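Local coordinates for DUF5037 domain-containing protein (Ruminococcus gnavus, PDB 4GL6) that is of unknown function but belongs to the DUF5037 family and folds around two separate four-stranded beta sheets, one antiparallel and one mixed, at residues I6-E11 with E23-W27; Y18-F22 with Y72-G76; G140-I146 with L176-L182; Q213-G217 with I233-Q239. The contacts are given in a common frame with arbitrary orientation. Residues are numbered along the deposited sequence.

Overall arrangement
From the N terminus, helix 6-18 folds back on strand 22-28 and closes contact 1 across a short connection. Contact 2 crosses it: its 18-22 segment is the turn leaving that helix, and its partner 72-76 comes only after the rest of the antiparallel sheet, at the start of helix 75-95. The two touch, Glu-11 CG lying 3.7 Å from Phe-22 O. Contacts 3 and 4 follow in series on the opposite side of the chain's centre. Contact 3 closes a beta-alpha-beta unit in the mixed sheet; contact 4 packs the C-terminal helix on edge strand 215-220, which neighbours strand 175-182. These two also touch, Val-179 N meeting Phe-216 O at 2.8 Å, a probable hydrogen bond.

Contact 1. Residues I6-E11 with E23-W27; sequences ISIKIE and EVLSW
The opening turns of helix 6-18 lie across strand 23-27 and run roughly against it: the two short axes approach to 7.8 Å at 141°, with Ser-7 opposite Val-24 (CA to CA 5.8 Å) and Glu-11 opposite Glu-23 (5.9 Å). Ile-6, in the mt rotamer, points toward the strand; its CG2 sits 4.0 Å from the centroid of the five-membered ring of Trp-27, a CH-pi contact over the face, and its CD1 reaches Trp-27 CH2 at 3.6 Å. The indole takes chi1 p and so brings NE1 near Ser-7, whose OG is 3.3 Å from it. Water 1 joins the two segments here, accepting from Ser-7 N (3.1 Å) and Trp-27 NE1 (3.0 Å). One turn on, Ile-10 sets CG2 3.6 Å from CG2 of Val-24, a buried valine that turns into the interface. Glu-11 ends the walk: with chi1 m and chi2 t, its OE2 accepts a straight hydrogen bond from Val-24 N at 3.1 Å, meeting the amide that points outward from this edge strand. The carboxylate of Glu-23 instead pairs with Lys-47. Beyond Val-24 the strand kinks, Leu-25 taking near-helical angles, and Leu-25 and Ser-26 both face Thr-43: a classic beta bulge. The N-terminal helix thus packs on the strand through Val-24 and Trp-27, with the bulge between them, at the edge of an antiparallel sheet.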
# COMPACT_ATOMS: atom_id res chain seq x y z
N ILE A 6 6.82 -13.55 20.44
CA ILE A 6 6.42 -12.20 20.04
C ILE A 6 5.28 -12.17 19.02
O ILE A 6 4.40 -11.31 19.07
CB ILE A 6 7.65 -11.39 19.58
CG1 ILE A 6 8.53 -11.10 20.82
CG2 ILE A 6 7.27 -10.09 18.90
CD1 ILE A 6 9.87 -10.46 20.53
N SER A 7 5.27 -13.15 18.12
CA SER A 7 4.22 -13.23 17.10
C SER A 7 2.85 -13.49 17.71
O SER A 7 1.87 -12.84 17.31
CB SER A 7 4.54 -14.32 16.07
OG SER A 7 5.79 -14.07 15.47
N ILE A 8 2.80 -14.40 18.68
CA ILE A 8 1.55 -14.76 19.35
C ILE A 8 1.02 -13.57 20.16
O ILE A 8 -0.20 -13.36 20.20
CB ILE A 8 1.70 -16.04 20.24
CG1 ILE A 8 1.84 -17.32 19.39
CG2 ILE A 8 0.51 -16.21 21.20
CD1 ILE A 8 3.12 -17.48 18.57
N LYS A 9 1.92 -12.78 20.76
CA LYS A 9 1.51 -11.59 21.51
C LYS A 9 0.82 -10.58 20.58
O LYS A 9 -0.24 -10.05 20.92
CB LYS A 9 2.69 -10.94 22.26
CG LYS A 9 3.30 -11.75 23.41
CD LYS A 9 4.36 -10.93 24.14
CE LYS A 9 5.05 -11.71 25.25
NZ LYS A 9 6.05 -10.89 26.00
N ILE A 10 1.42 -10.35 19.41
CA ILE A 10 0.89 -9.40 18.41
C ILE A 10 -0.42 -9.91 17.84
O ILE A 10 -1.38 -9.14 17.74
CB ILE A 10 1.90 -9.13 17.27
CG1 ILE A 10 3.15 -8.42 17.82
CG2 ILE A 10 1.28 -8.23 16.19
CD1 ILE A 10 4.32 -8.36 16.88
N GLU A 11 -0.46 -11.18 17.45
CA GLU A 11 -1.69 -11.83 16.93
C GLU A 11 -2.84 -11.73 17.96
O GLU A 11 -3.97 -11.39 17.59
CB GLU A 11 -1.43 -13.30 16.53
CG GLU A 11 -0.60 -13.49 15.26
CD GLU A 11 -0.15 -14.93 15.00
OE1 GLU A 11 -0.50 -15.86 15.76
OE2 GLU A 11 0.58 -15.16 14.00
N GLU A 23 -2.52 -12.96 11.35
CA GLU A 23 -1.29 -13.75 11.33
C GLU A 23 -0.14 -12.76 11.14
O GLU A 23 -0.23 -11.84 10.33
CB GLU A 23 -1.34 -14.78 10.18
CG GLU A 23 -0.16 -15.75 10.12
CD GLU A 23 -0.25 -16.80 9.01
OE1 GLU A 23 -1.23 -16.81 8.23
OE2 GLU A 23 0.67 -17.64 8.92
N VAL A 24 0.92 -12.93 11.92
CA VAL A 24 2.15 -12.16 11.77
C VAL A 24 2.98 -13.03 10.84
O VAL A 24 3.39 -14.11 11.23
CB VAL A 24 2.89 -11.93 13.11
CG1 VAL A 24 4.30 -11.40 12.86
CG2 VAL A 24 2.10 -10.97 14.00
N LEU A 25 3.18 -12.59 9.60
CA LEU A 25 3.98 -13.35 8.62
C LEU A 25 5.46 -13.36 9.00
O LEU A 25 6.13 -14.36 8.83
CB LEU A 25 3.79 -12.81 7.20
CG LEU A 25 2.36 -12.87 6.64
CD1 LEU A 25 2.31 -12.20 5.28
CD2 LEU A 25 1.83 -14.30 6.56
N SER A 26 5.95 -12.24 9.50
CA SER A 26 7.35 -12.11 9.95
C SER A 26 7.53 -10.82 10.74
O SER A 26 6.66 -9.92 10.73
CB SER A 26 8.32 -12.07 8.77
OG SER A 26 8.07 -10.95 7.93
N TRP A 27 8.65 -10.73 11.43
CA TRP A 27 8.98 -9.52 12.14
C TRP A 27 10.44 -9.31 12.23
O TRP A 27 11.24 -10.24 12.24
CB TRP A 27 8.29 -9.39 13.49
CG TRP A 27 8.62 -10.40 14.54
CD1 TRP A 27 7.87 -11.51 14.90
CD2 TRP A 27 9.77 -10.40 15.44
NE1 TRP A 27 8.47 -12.18 15.92
CE2 TRP A 27 9.61 -11.58 16.29
CE3 TRP A 27 10.88 -9.58 15.62
CZ2 TRP A 27 10.53 -11.91 17.27
CZ3 TRP A 27 11.80 -9.92 16.61
CH2 TRP A 27 11.63 -11.06 17.42
O HOH W 1 7.96 -14.57 17.74

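Contact 2. Residues Y18-F22 with Y72-G76; sequences YGEEF and YDGYG
Tyr-75 has the most surface covered here, and three residues of 18-22 gather round its ring. It lies in the first turn of helix 75-95 with chi1 t, and its OH donates to Glu-20 OE2 at 3.0 Å. Tyr-18, the second largest contributor, has chi1 m; its CE2 is 3.6 Å from Tyr-75 CB, and the two rings meet obliquely, centroids 4.7 Å apart and planes at 40°. From its far end Tyr-18 OH donates a short 2.5 Å hydrogen bond to Asp-73 OD2. Phe-22, also chi1 m, turns its edge to the face of Tyr-75 in a T-shaped pair (centroids 5.3 Å, planes 83°), completing an aromatic cluster. The backbones stay well apart, Tyr-18 CA to Tyr-75 CA being 9.0 Å, so side chains alone bridge the gap. Gly-19 leaves the helix with positive phi (91°). Asp-73, chi1 p, makes an Asx turn through OD1 and Tyr-75 N (3.0 Å), while Gly-74 (phi 75°) holds the N-cap position. Tyr-13 of helix 6-18 also bonds Asp-73 OD2, and Phe-54 of strand 54-59 meets the Tyr-75 ring, so the cluster joins the C-terminal end of helix 6-18 and the antiparallel sheet to the start of helix 75-95.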
# COMPACT_ATOMS: atom_id res chain seq x y z
N TYR A 18 -9.65 -5.90 17.33
CA TYR A 18 -10.48 -5.73 16.12
C TYR A 18 -11.52 -6.80 15.73
O TYR A 18 -12.22 -6.61 14.73
CB TYR A 18 -9.53 -5.44 14.93
CG TYR A 18 -8.64 -4.22 15.14
CD1 TYR A 18 -9.21 -2.96 15.33
CD2 TYR A 18 -7.25 -4.31 15.13
CE1 TYR A 18 -8.43 -1.83 15.52
CE2 TYR A 18 -6.45 -3.18 15.32
CZ TYR A 18 -7.06 -1.94 15.51
OH TYR A 18 -6.33 -0.79 15.69
N GLY A 19 -11.63 -7.91 16.47
CA GLY A 19 -12.67 -8.95 16.20
C GLY A 19 -12.31 -10.09 15.26
O GLY A 19 -12.71 -11.23 15.50
N GLU A 20 -11.57 -9.80 14.19
CA GLU A 20 -11.09 -10.80 13.22
C GLU A 20 -9.84 -11.46 13.75
O GLU A 20 -9.26 -10.99 14.73
CB GLU A 20 -10.66 -10.13 11.92
CG GLU A 20 -11.70 -9.33 11.20
CD GLU A 20 -11.12 -8.64 9.99
OE1 GLU A 20 -10.41 -9.30 9.19
OE2 GLU A 20 -11.38 -7.44 9.85
N GLU A 21 -9.39 -12.51 13.07
CA GLU A 21 -8.12 -13.16 13.41
C GLU A 21 -7.06 -12.73 12.38
O GLU A 21 -7.38 -12.44 11.21
CB GLU A 21 -8.22 -14.68 13.60
CG GLU A 21 -8.91 -15.48 12.52
CD GLU A 21 -8.98 -16.97 12.83
OE1 GLU A 21 -8.32 -17.44 13.78
OE2 GLU A 21 -9.70 -17.70 12.12
N PHE A 22 -5.82 -12.67 12.86
CA PHE A 22 -4.67 -12.19 12.11
C PHE A 22 -3.51 -13.16 12.23
O PHE A 22 -3.50 -14.04 13.09
CB PHE A 22 -4.18 -10.85 12.69
CG PHE A 22 -5.19 -9.73 12.61
CD1 PHE A 22 -6.26 -9.66 13.51
CD2 PHE A 22 -5.03 -8.70 11.68
CE1 PHE A 22 -7.19 -8.62 13.45
CE2 PHE A 22 -5.95 -7.65 11.62
CZ PHE A 22 -7.03 -7.61 12.50
N TYR A 72 2.50 1.75 17.09
CA TYR A 72 1.36 1.98 16.18
C TYR A 72 1.07 0.68 15.43
O TYR A 72 1.91 0.23 14.66
CB TYR A 72 1.60 3.15 15.21
CG TYR A 72 0.47 3.32 14.23
CD1 TYR A 72 -0.84 3.48 14.67
CD2 TYR A 72 0.70 3.33 12.85
CE1 TYR A 72 -1.89 3.63 13.78
CE2 TYR A 72 -0.34 3.47 11.95
CZ TYR A 72 -1.64 3.62 12.41
OH TYR A 72 -2.70 3.75 11.55
N ASP A 73 -0.12 0.09 15.66
CA ASP A 73 -0.49 -1.23 15.08
C ASP A 73 -0.62 -1.33 13.56
O ASP A 73 -0.59 -2.43 13.01
CB ASP A 73 -1.72 -1.85 15.76
CG ASP A 73 -3.02 -1.06 15.55
OD1 ASP A 73 -3.19 -0.29 14.58
OD2 ASP A 73 -3.93 -1.26 16.39
N GLY A 74 -0.78 -0.17 12.93
CA GLY A 74 -0.87 -0.06 11.48
C GLY A 74 -2.16 -0.49 10.84
O GLY A 74 -2.22 -0.49 9.62
N TYR A 75 -3.19 -0.83 11.63
CA TYR A 75 -4.42 -1.39 11.06
C TYR A 75 -5.32 -0.35 10.45
O TYR A 75 -5.93 -0.63 9.41
CB TYR A 75 -5.19 -2.28 12.06
CG TYR A 75 -6.28 -3.11 11.38
CD1 TYR A 75 -5.96 -3.98 10.33
CD2 TYR A 75 -7.63 -3.03 11.77
CE1 TYR A 75 -6.94 -4.73 9.68
CE2 TYR A 75 -8.61 -3.78 11.13
CZ TYR A 75 -8.25 -4.63 10.08
OH TYR A 75 -9.17 -5.42 9.41
N GLY A 76 -5.43 0.82 11.07
CA GLY A 76 -6.25 1.92 10.50
C GLY A 76 -5.70 2.31 9.13
O GLY A 76 -6.44 2.50 8.16

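Contact 3. Residues G140-I146 with L176-L182; sequences GSAWVYI and LLYVYYL
At the apolar centre Ala-142, Val-144 and Ile-146 share one face of the sheet with Leu-177, Val-179 and Tyr-181. Ile-146 (mt) is covered most, its CD1 lying 3.5 Å from Val-179 CG1 and 3.7 Å from Tyr-181 CE2; Val-144 CG2 is 4.1 Å from Leu-177 CD1. The other face is mainly aromatic. Trp-143 and Tyr-178, both chi1 m, form an offset stack, the six-membered ring centroid 3.6 Å from the tyrosine's and the planes at 6°. Tyr-145 and Tyr-180 are nearly parallel but slid apart, centroids at 4.8 Å. Between the faces run two parallel strands in extended conformation, their axes 4.7 Å apart at 16°, paired from Ser-141 with Leu-176 through Ile-146 with Tyr-181. Seven backbone hydrogen bonds alternate between them, from Leu-176 N to Gly-140 O (3.1 Å), through Val-144 N to Tyr-178 O and Tyr-180 N to Val-144 O (both 2.8 Å), to Leu-182 N with Ile-146 O (2.9 Å). Tyr-181 OH finds Glu-159. These are the central strands of the mixed sheet, joined by helix 156-171 in a beta-alpha-beta crossover; that helix and helix 75-95 cover the face of Ala-142, Val-144 and Leu-177, with strands 99-104 and 215-220 flanking the pair.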
# COMPACT_ATOMS: atom_id res chain seq x y z
N GLY A 140 -1.56 9.19 -0.56
CA GLY A 140 -0.71 8.01 -0.65
C GLY A 140 -0.26 7.74 -2.06
O GLY A 140 -0.43 8.57 -2.96
N SER A 141 0.33 6.56 -2.23
CA SER A 141 0.81 6.08 -3.50
C SER A 141 0.21 4.72 -3.76
O SER A 141 -0.09 3.99 -2.83
CB SER A 141 2.32 6.02 -3.48
OG SER A 141 2.82 7.30 -3.19
N ALA A 142 -0.01 4.40 -5.03
CA ALA A 142 -0.49 3.07 -5.43
C ALA A 142 0.58 2.46 -6.32
O ALA A 142 1.00 3.12 -7.28
CB ALA A 142 -1.79 3.17 -6.17
N TRP A 143 1.02 1.25 -5.97
CA TRP A 143 2.01 0.49 -6.75
C TRP A 143 1.23 -0.64 -7.37
O TRP A 143 0.93 -1.62 -6.70
CB TRP A 143 3.15 -0.01 -5.86
CG TRP A 143 3.81 1.14 -5.14
CD1 TRP A 143 3.47 1.67 -3.90
CD2 TRP A 143 4.89 1.96 -5.61
NE1 TRP A 143 4.27 2.72 -3.59
CE2 TRP A 143 5.15 2.95 -4.57
CE3 TRP A 143 5.67 1.97 -6.75
CZ2 TRP A 143 6.16 3.90 -4.69
CZ3 TRP A 143 6.68 2.92 -6.87
CH2 TRP A 143 6.91 3.88 -5.87
N VAL A 144 0.90 -0.48 -8.65
CA VAL A 144 0.14 -1.46 -9.41
C VAL A 144 1.10 -2.27 -10.29
O VAL A 144 1.89 -1.70 -11.04
CB VAL A 144 -0.89 -0.78 -10.29
CG1 VAL A 144 -1.67 -1.83 -11.07
CG2 VAL A 144 -1.84 0.06 -9.43
N TYR A 145 1.00 -3.59 -10.19
CA TYR A 145 1.80 -4.55 -10.96
C TYR A 145 0.85 -5.38 -11.83
O TYR A 145 0.03 -6.11 -11.29
CB TYR A 145 2.59 -5.43 -9.97
CG TYR A 145 3.56 -4.61 -9.13
CD1 TYR A 145 4.80 -4.23 -9.64
CD2 TYR A 145 3.21 -4.18 -7.85
CE1 TYR A 145 5.67 -3.45 -8.90
CE2 TYR A 145 4.07 -3.40 -7.10
CZ TYR A 145 5.31 -3.03 -7.63
OH TYR A 145 6.18 -2.27 -6.90
N ILE A 146 0.92 -5.21 -13.16
CA ILE A 146 0.04 -5.89 -14.12
C ILE A 146 0.77 -6.97 -14.91
O ILE A 146 1.91 -6.77 -15.31
CB ILE A 146 -0.53 -4.88 -15.15
CG1 ILE A 146 -1.37 -3.80 -14.46
CG2 ILE A 146 -1.41 -5.60 -16.18
CD1 ILE A 146 -1.88 -2.73 -15.40
N LEU A 176 -0.16 9.62 -5.88
CA LEU A 176 0.73 9.12 -6.93
C LEU A 176 0.24 7.76 -7.46
O LEU A 176 -0.37 6.98 -6.72
CB LEU A 176 2.17 8.96 -6.43
CG LEU A 176 2.88 10.28 -6.13
CD1 LEU A 176 2.38 10.89 -4.82
CD2 LEU A 176 4.39 10.12 -6.08
N LEU A 177 0.52 7.51 -8.74
CA LEU A 177 0.20 6.23 -9.41
C LEU A 177 1.45 5.69 -10.09
O LEU A 177 2.13 6.43 -10.82
CB LEU A 177 -0.86 6.44 -10.48
CG LEU A 177 -1.33 5.20 -11.28
CD1 LEU A 177 -1.83 4.07 -10.39
CD2 LEU A 177 -2.42 5.60 -12.26
N TYR A 178 1.73 4.41 -9.84
CA TYR A 178 2.82 3.67 -10.49
C TYR A 178 2.19 2.40 -11.10
O TYR A 178 1.48 1.67 -10.40
CB TYR A 178 3.92 3.31 -9.49
CG TYR A 178 4.55 4.50 -8.78
CD1 TYR A 178 4.03 4.98 -7.55
CD2 TYR A 178 5.67 5.11 -9.28
CE1 TYR A 178 4.62 6.06 -6.89
CE2 TYR A 178 6.27 6.19 -8.63
CZ TYR A 178 5.75 6.66 -7.43
OH TYR A 178 6.33 7.73 -6.79
N VAL A 179 2.36 2.19 -12.41
CA VAL A 179 1.80 1.02 -13.08
C VAL A 179 2.92 0.34 -13.82
O VAL A 179 3.46 0.91 -14.76
CB VAL A 179 0.66 1.37 -14.07
CG1 VAL A 179 0.09 0.09 -14.68
CG2 VAL A 179 -0.45 2.13 -13.34
N TYR A 180 3.26 -0.86 -13.36
CA TYR A 180 4.30 -1.70 -13.96
C TYR A 180 3.63 -2.72 -14.86
O TYR A 180 2.70 -3.41 -14.41
CB TYR A 180 5.08 -2.44 -12.86
CG TYR A 180 6.01 -1.58 -12.04
CD1 TYR A 180 5.55 -0.87 -10.95
CD2 TYR A 180 7.39 -1.52 -12.34
CE1 TYR A 180 6.42 -0.09 -10.18
CE2 TYR A 180 8.26 -0.74 -11.58
CZ TYR A 180 7.76 -0.02 -10.50
OH TYR A 180 8.60 0.73 -9.73
N TYR A 181 4.05 -2.78 -16.13
CA TYR A 181 3.53 -3.76 -17.11
C TYR A 181 4.58 -4.88 -17.25
O TYR A 181 5.46 -4.85 -18.12
CB TYR A 181 3.24 -3.09 -18.44
CG TYR A 181 2.13 -2.06 -18.34
CD1 TYR A 181 2.41 -0.72 -18.05
CD2 TYR A 181 0.80 -2.42 -18.53
CE1 TYR A 181 1.38 0.23 -17.96
CE2 TYR A 181 -0.23 -1.48 -18.44
CZ TYR A 181 0.07 -0.15 -18.17
OH TYR A 181 -0.96 0.78 -18.08
N LEU A 182 4.48 -5.86 -16.35
CA LEU A 182 5.42 -6.97 -16.26
C LEU A 182 5.08 -8.11 -17.21
O LEU A 182 3.91 -8.36 -17.51
CB LEU A 182 5.42 -7.54 -14.84
CG LEU A 182 5.70 -6.61 -13.66
CD1 LEU A 182 5.61 -7.42 -12.38
CD2 LEU A 182 7.08 -5.99 -13.79

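Contact 4. Residues Q213-G217 with I233-Q239; sequences QPYFG and IFKAAKQ
Phe-216 is the main bump, pushed from strand 215-217 into the hollow between Ile-233, Phe-234 and Ala-237 on helix 233-239. Its chi1 is t; Phe-234, also chi1 t, meets its ring face with an edge: a T-shaped pair with centroids 5.0 Å apart, planes at 80°, and Phe-216 CD2 3.6 Å from Phe-234 CD1. Phe-234 CB lies over the same ring, 4.2 Å from its centroid, as a CH-pi contact. The rim of the ring meets small groups, Ala-237 CB at 4.1 Å from Phe-216 CD1 and Ile-233 CG2 at 4.4 Å from Phe-216 CE1. Ala-237 is the shallow spot that lets the backbones close in: its CA is 5.5 Å from that of Phe-216, and its CB is 3.5 Å from Tyr-215 O. Pro-214 fits against the last turn, CB 3.5 Å from Ala-237 O and 3.8 Å from Lys-238 O. Strand and helix axes come to 6.8 Å and run at 143°. No hydrogen bond links the two segments, so the contact rests on aromatic and van der Waals fit, while Lys-238, its CA-to-CB bond pointing away, makes salt bridges with Glu-159 and Asp-156 of helix 156-171.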
# COMPACT_ATOMS: atom_id res chain seq x y z
N GLN A 213 11.65 -3.36 -16.56
CA GLN A 213 10.27 -3.57 -17.02
C GLN A 213 9.62 -2.19 -17.23
O GLN A 213 9.88 -1.27 -16.44
CB GLN A 213 9.46 -4.38 -15.99
CG GLN A 213 9.96 -5.81 -15.72
CD GLN A 213 9.58 -6.83 -16.78
OE1 GLN A 213 8.77 -6.61 -17.67
NE2 GLN A 213 10.16 -7.99 -16.64
N PRO A 214 8.78 -2.05 -18.28
CA PRO A 214 8.16 -0.75 -18.52
C PRO A 214 7.16 -0.37 -17.45
O PRO A 214 6.38 -1.22 -17.00
CB PRO A 214 7.44 -0.96 -19.86
CG PRO A 214 7.15 -2.41 -19.92
CD PRO A 214 8.30 -3.08 -19.22
N TYR A 215 7.22 0.89 -17.01
CA TYR A 215 6.30 1.40 -16.01
C TYR A 215 6.01 2.87 -16.21
O TYR A 215 6.76 3.60 -16.84
CB TYR A 215 6.81 1.13 -14.60
CG TYR A 215 7.78 2.17 -14.06
CD1 TYR A 215 9.08 2.23 -14.52
CD2 TYR A 215 7.36 3.09 -13.09
CE1 TYR A 215 9.95 3.20 -14.02
CE2 TYR A 215 8.21 4.06 -12.59
CZ TYR A 215 9.51 4.11 -13.06
OH TYR A 215 10.35 5.05 -12.54
N PHE A 216 4.88 3.28 -15.65
CA PHE A 216 4.41 4.65 -15.71
C PHE A 216 4.28 5.12 -14.27
O PHE A 216 3.58 4.48 -13.50
CB PHE A 216 3.07 4.69 -16.43
CG PHE A 216 2.40 6.03 -16.42
CD1 PHE A 216 2.93 7.09 -17.13
CD2 PHE A 216 1.19 6.22 -15.74
CE1 PHE A 216 2.29 8.34 -17.15
CE2 PHE A 216 0.54 7.45 -15.76
CZ PHE A 216 1.10 8.52 -16.47
N GLY A 217 4.94 6.24 -13.95
CA GLY A 217 4.94 6.86 -12.63
C GLY A 217 4.51 8.31 -12.75
O GLY A 217 5.12 9.07 -13.51
N ILE A 233 2.88 10.73 -22.85
CA ILE A 233 3.92 10.22 -21.93
C ILE A 233 3.56 8.81 -21.41
O ILE A 233 4.45 7.98 -21.21
CB ILE A 233 4.17 11.23 -20.77
CG1 ILE A 233 4.81 12.52 -21.31
CG2 ILE A 233 5.07 10.63 -19.68
CD1 ILE A 233 4.71 13.71 -20.38
N PHE A 234 2.27 8.58 -21.18
CA PHE A 234 1.75 7.28 -20.75
C PHE A 234 1.96 6.22 -21.82
O PHE A 234 2.50 5.14 -21.52
CB PHE A 234 0.27 7.39 -20.36
CG PHE A 234 -0.40 6.08 -20.11
CD1 PHE A 234 -0.11 5.33 -18.98
CD2 PHE A 234 -1.36 5.60 -21.00
CE1 PHE A 234 -0.73 4.11 -18.74
CE2 PHE A 234 -1.99 4.38 -20.77
CZ PHE A 234 -1.67 3.64 -19.64
N LYS A 235 1.58 6.53 -23.06
CA LYS A 235 1.76 5.61 -24.19
C LYS A 235 3.25 5.24 -24.39
O LYS A 235 3.56 4.06 -24.53
CB LYS A 235 1.13 6.14 -25.49
CG LYS A 235 -0.39 6.12 -25.45
CD LYS A 235 -1.08 6.21 -26.81
CE LYS A 235 -1.11 7.62 -27.37
NZ LYS A 235 -2.01 7.70 -28.55
N ALA A 236 4.12 6.24 -24.35
CA ALA A 236 5.57 6.04 -24.48
C ALA A 236 6.12 5.17 -23.33
O ALA A 236 6.87 4.23 -23.59
CB ALA A 236 6.31 7.37 -24.56
N ALA A 237 5.70 5.46 -22.10
CA ALA A 237 6.13 4.70 -20.90
C ALA A 237 5.70 3.23 -20.95
O ALA A 237 6.49 2.34 -20.62
CB ALA A 237 5.59 5.34 -19.64
N LYS A 238 4.47 3.01 -21.41
CA LYS A 238 3.87 1.67 -21.56
C LYS A 238 4.62 0.79 -22.59
O LYS A 238 4.67 -0.42 -22.40
CB LYS A 238 2.36 1.82 -21.88
CG LYS A 238 1.52 0.57 -21.72
CD LYS A 238 0.03 0.80 -22.01
CE LYS A 238 -0.72 -0.54 -22.12
NZ LYS A 238 -2.14 -0.54 -22.58
N GLN A 239 5.21 1.39 -23.64
CA GLN A 239 6.15 0.67 -24.56
C GLN A 239 7.55 0.55 -23.92
O GLN A 239 8.17 -0.48 -24.02
CB GLN A 239 6.31 1.31 -25.96
CG GLN A 239 5.37 0.75 -27.02
CD GLN A 239 3.93 1.10 -26.73
OE1 GLN A 239 3.54 2.26 -26.88
NE2 GLN A 239 3.14 0.11 -26.35